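L-talarate/galactarate dehydratase (Salmonella typhimurium, PDB 2PP0) catalyses the magnesium-dependent dehydration of L-talarate and galactarate to 5-keto-4-deoxy-D-glucarate and also epimerises L-talarate to galactarate. Local coordinates at residues G148-L151 with A152-L155; L172-L176 with D177-K181. All coordinates share one frame; numbering follows the deposited sequence.

Contact 1: G148-L151 with A152-L155; sequences GLPL and AKLL
Leu-151 lays its CD1 across the turn that follows it, 4.0 Å from CG of Leu-155 and 4.1 Å from CD2 of Leu-154, the side chains meeting at a slant. With CG of Leu-151 turned opposite the backbone N (chi1 174°), the branch runs beside the carbonyl carbon and reaches those two leucines. Leu-155 CG also rests 3.4 Å from Leu-151 O, the acceptor of a straight N-H bond from Leu-155 (164°). Pro-150 is the N-cap of helix 151-155: its O takes a bond from Leu-154 N at 3.2 Å, lying in the carbonyl plane, and a weak one from Lys-153 N. Upstream, Gly-148 ends helix 127-146 in a Schellman motif with positive phi, and the chain enters helix 151-155 a few residues later. Ala-152 N, in the first turn, bonds to His-336 ND1. The other flank touches at few points: Leu-149 CB lies 3.9 Å from Lys-153 CB, and Pro-150 CD runs alongside Lys-153 CG at 3.9 Å. Beyond that point the lysine, bent at chi2, leads away to salt bridges with Asp-104 and Asp-107 of the second subunit. Leu-154, away from the lysine end, packs on Leu-154 of that subunit.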
loop_
_atom_site.group_PDB
_atom_site.type_symbol
_atom_site.label_atom_id
_atom_site.label_comp_id
_atom_site.label_asym_id
_atom_site.label_seq_id
_atom_site.Cartn_x
_atom_site.Cartn_y
_atom_site.Cartn_z
ATOM N N GLY B 148 -1.464 -14.901 -11.217
ATOM C CA GLY B 148 -2.614 -15.503 -11.865
ATOM C C GLY B 148 -3.896 -14.850 -11.384
ATOM O O GLY B 148 -4.892 -15.524 -11.130
ATOM N N LEU B 149 -3.880 -13.522 -11.271
ATOM C CA LEU B 149 -5.045 -12.790 -10.786
ATOM C C LEU B 149 -5.310 -11.500 -11.528
ATOM O O LEU B 149 -4.403 -10.907 -12.101
ATOM C CB LEU B 149 -4.848 -12.377 -9.326
ATOM C CG LEU B 149 -4.530 -13.358 -8.211
ATOM C CD1 LEU B 149 -4.045 -12.579 -6.985
ATOM C CD2 LEU B 149 -5.768 -14.170 -7.899
ATOM N N PRO B 150 -6.576 -11.064 -11.542
ATOM C CA PRO B 150 -6.904 -9.804 -12.205
ATOM C C PRO B 150 -6.183 -8.806 -11.279
ATOM O O PRO B 150 -5.967 -9.109 -10.106
ATOM C CB PRO B 150 -8.419 -9.725 -12.055
ATOM C CG PRO B 150 -8.829 -11.173 -12.100
ATOM C CD PRO B 150 -7.794 -11.835 -11.228
ATOM N N LEU B 151 -5.812 -7.634 -11.774
ATOM C CA LEU B 151 -5.099 -6.677 -10.927
ATOM C C LEU B 151 -5.827 -6.343 -9.627
ATOM O O LEU B 151 -5.209 -6.272 -8.564
ATOM C CB LEU B 151 -4.824 -5.380 -11.702
ATOM C CG LEU B 151 -4.206 -4.247 -10.873
ATOM C CD1 LEU B 151 -2.857 -4.666 -10.331
ATOM C CD2 LEU B 151 -4.046 -3.010 -11.760
ATOM N N ALA B 152 -7.133 -6.125 -9.714
ATOM C CA ALA B 152 -7.935 -5.788 -8.545
ATOM C C ALA B 152 -7.770 -6.814 -7.422
ATOM O O ALA B 152 -7.782 -6.463 -6.242
ATOM C CB ALA B 152 -9.408 -5.676 -8.942
ATOM N N LYS B 153 -7.609 -8.080 -7.796
ATOM C CA LYS B 153 -7.450 -9.151 -6.818
ATOM C C LYS B 153 -6.053 -9.161 -6.227
ATOM O O LYS B 153 -5.877 -9.485 -5.054
ATOM C CB LYS B 153 -7.776 -10.501 -7.463
ATOM C CG LYS B 153 -9.256 -10.635 -7.790
ATOM C CD LYS B 153 -10.092 -10.647 -6.513
ATOM C CE LYS B 153 -11.573 -10.741 -6.827
ATOM N NZ LYS B 153 -12.382 -10.912 -5.585
ATOM N N LEU B 154 -5.055 -8.809 -7.033
ATOM C CA LEU B 154 -3.683 -8.738 -6.531
ATOM C C LEU B 154 -3.645 -7.636 -5.463
ATOM O O LEU B 154 -3.015 -7.784 -4.407
ATOM C CB LEU B 154 -2.713 -8.366 -7.657
ATOM C CG LEU B 154 -1.292 -8.034 -7.189
ATOM C CD1 LEU B 154 -0.597 -9.308 -6.782
ATOM C CD2 LEU B 154 -0.509 -7.338 -8.295
ATOM N N LEU B 155 -4.317 -6.526 -5.761
ATOM C CA LEU B 155 -4.388 -5.383 -4.848
ATOM C C LEU B 155 -5.291 -5.710 -3.667
ATOM O O LEU B 155 -5.070 -5.235 -2.545
ATOM C CB LEU B 155 -4.970 -4.168 -5.569
ATOM C CG LEU B 155 -4.200 -3.598 -6.757
ATOM C CD1 LEU B 155 -5.019 -2.490 -7.389
ATOM C CD2 LEU B 155 -2.850 -3.086 -6.292
#

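Contact 2: L172-L176 with D177-K181; sequences LHTPL and DQVLK
The carboxylate of Asp-177 meets the ring of Pro-175 through OD2: ring CB stands 3.5 Å from OD2, beyond that oxygen and displaced to one side of the carboxylate plane. The first torsion of Asp-177 sets CG between the backbone N and carbonyl carbon (chi1 67°), which folds the acid back toward the proline. At another corner of the ring, CD lies 4.3 Å from Gln-178 CB. Thr-174 brings its methyl rather than its hydroxyl to the helix; CG2 crosses the Gln-178 chain at CG, 3.4 Å away, and touches Val-179 CG2 at 3.6 Å. Pro-175, the N-cap residue, offers its carbonyl to the first turn: Val-179 N binds O at 3.0 Å (151°), and Gln-178 N adds a weak, more bent bond. One residue on, Leu-180 N binds Leu-176 O, and CG of Leu-180 presses on the same oxygen at 3.3 Å. This loop leads from strand 161-166 into helix 176-188, probably the first helix of the barrel. Leu-176 and Val-179 lean on helix 203-217, whose Arg-209 also binds Thr-174 O, and the Val-179 side chain lies about 8 Å from that of catalytic Lys-197 on strand 194-197.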
loop_
_atom_site.group_PDB
_atom_site.type_symbol
_atom_site.label_atom_id
_atom_site.label_comp_id
_atom_site.label_asym_id
_atom_site.label_seq_id
_atom_site.Cartn_x
_atom_site.Cartn_y
_atom_site.Cartn_z
ATOM N N LEU B 172 -20.171 19.676 -24.353
ATOM C CA LEU B 172 -20.718 20.963 -24.796
ATOM C C LEU B 172 -20.857 21.241 -26.296
ATOM O O LEU B 172 -21.489 22.224 -26.685
ATOM C CB LEU B 172 -19.926 22.105 -24.146
ATOM C CG LEU B 172 -20.290 22.396 -22.687
ATOM C CD1 LEU B 172 -19.255 23.318 -22.069
ATOM C CD2 LEU B 172 -21.688 23.012 -22.621
ATOM N N HIS B 173 -20.271 20.401 -27.139
ATOM C CA HIS B 173 -20.386 20.599 -28.581
ATOM C C HIS B 173 -21.609 19.828 -29.078
ATOM O O HIS B 173 -21.952 19.866 -30.260
ATOM C CB HIS B 173 -19.129 20.085 -29.281
ATOM C CG HIS B 173 -18.868 18.628 -29.052
ATOM N ND1 HIS B 173 -19.549 17.635 -29.723
ATOM C CD2 HIS B 173 -18.027 17.998 -28.198
ATOM C CE1 HIS B 173 -19.139 16.455 -29.292
ATOM N NE2 HIS B 173 -18.217 16.647 -28.365
ATOM N N THR B 174 -22.266 19.137 -28.152
ATOM C CA THR B 174 -23.441 18.330 -28.458
ATOM C C THR B 174 -24.748 19.074 -28.175
ATOM O O THR B 174 -25.006 19.486 -27.042
ATOM C CB THR B 174 -23.419 17.022 -27.627
ATOM O OG1 THR B 174 -22.188 16.325 -27.866
ATOM C CG2 THR B 174 -24.587 16.121 -28.002
ATOM N N PRO B 175 -25.593 19.258 -29.207
ATOM C CA PRO B 175 -26.869 19.959 -29.014
ATOM C C PRO B 175 -27.708 19.236 -27.963
ATOM O O PRO B 175 -27.572 18.023 -27.785
ATOM C CB PRO B 175 -27.507 19.906 -30.400
ATOM C CG PRO B 175 -26.318 19.875 -31.320
ATOM C CD PRO B 175 -25.403 18.895 -30.621
ATOM N N LEU B 176 -28.580 19.974 -27.285
ATOM C CA LEU B 176 -29.419 19.400 -26.240
ATOM C C LEU B 176 -30.193 18.139 -26.633
ATOM O O LEU B 176 -30.182 17.149 -25.898
ATOM C CB LEU B 176 -30.396 20.452 -25.713
ATOM C CG LEU B 176 -31.352 19.988 -24.607
ATOM C CD1 LEU B 176 -30.560 19.365 -23.468
ATOM C CD2 LEU B 176 -32.169 21.174 -24.102
ATOM N N ASP B 177 -30.864 18.165 -27.780
ATOM C CA ASP B 177 -31.637 17.001 -28.207
ATOM C C ASP B 177 -30.772 15.754 -28.374
ATOM O O ASP B 177 -31.230 14.640 -28.122
ATOM C CB ASP B 177 -32.389 17.291 -29.515
ATOM C CG ASP B 177 -31.458 17.496 -30.700
ATOM O OD1 ASP B 177 -31.955 17.477 -31.848
ATOM O OD2 ASP B 177 -30.241 17.683 -30.492
ATOM N N GLN B 178 -29.524 15.936 -28.801
ATOM C CA GLN B 178 -28.619 14.807 -28.984
ATOM C C GLN B 178 -28.118 14.302 -27.628
ATOM O O GLN B 178 -27.880 13.104 -27.452
ATOM C CB GLN B 178 -27.431 15.205 -29.866
ATOM C CG GLN B 178 -26.406 14.090 -30.047
ATOM C CD GLN B 178 -26.926 12.928 -30.883
ATOM O OE1 GLN B 178 -26.581 11.772 -30.637
ATOM N NE2 GLN B 178 -27.747 13.233 -31.885
ATOM N N VAL B 179 -27.948 15.215 -26.673
ATOM C CA VAL B 179 -27.504 14.823 -25.338
ATOM C C VAL B 179 -28.585 13.927 -24.742
ATOM O O VAL B 179 -28.285 12.936 -24.075
ATOM C CB VAL B 179 -27.312 16.044 -24.403
ATOM C CG1 VAL B 179 -27.111 15.575 -22.959
ATOM C CG2 VAL B 179 -26.116 16.865 -24.858
ATOM N N LEU B 180 -29.844 14.286 -24.992
ATOM C CA LEU B 180 -30.979 13.525 -24.489
ATOM C C LEU B 180 -31.083 12.159 -25.167
ATOM O O LEU B 180 -31.543 11.191 -24.561
ATOM C CB LEU B 180 -32.273 14.315 -24.692
ATOM C CG LEU B 180 -32.348 15.626 -23.903
ATOM C CD1 LEU B 180 -33.623 16.375 -24.260
ATOM C CD2 LEU B 180 -32.300 15.329 -22.409
ATOM N N LYS B 181 -30.657 12.084 -26.426
ATOM C CA LYS B 181 -30.687 10.818 -27.151
ATOM C C LYS B 181 -29.578 9.907 -26.625
ATOM O O LYS B 181 -29.732 8.683 -26.588
ATOM C CB LYS B 181 -30.492 11.040 -28.654
ATOM C CG LYS B 181 -31.657 11.727 -29.359
ATOM C CD LYS B 181 -31.397 11.835 -30.855
ATOM C CE LYS B 181 -32.481 12.645 -31.552
ATOM N NZ LYS B 181 -32.221 12.783 -33.018
#

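Overall arrangement
Both contacts are short N-terminal helix caps, passed in series, so neither nests in nor crosses the other. From the N terminus the chain builds the antiparallel sheet and helices of the N-terminal domain; after helix 127-146, contact 1 closes the turn into helix 151-155, set against helix 331-339 and the second subunit. Strand 161-166 then carries the chain into the barrel domain, and contact 2 closes the turn into helix 176-188. Their centres are about 39 Å apart on opposite sides of the chain's centre, and they do not touch. Contact 1 thus joins domains and subunits; contact 2 ties the loop after strand 161-166 to helix 203-217, with helix 47-50 close to Leu-172.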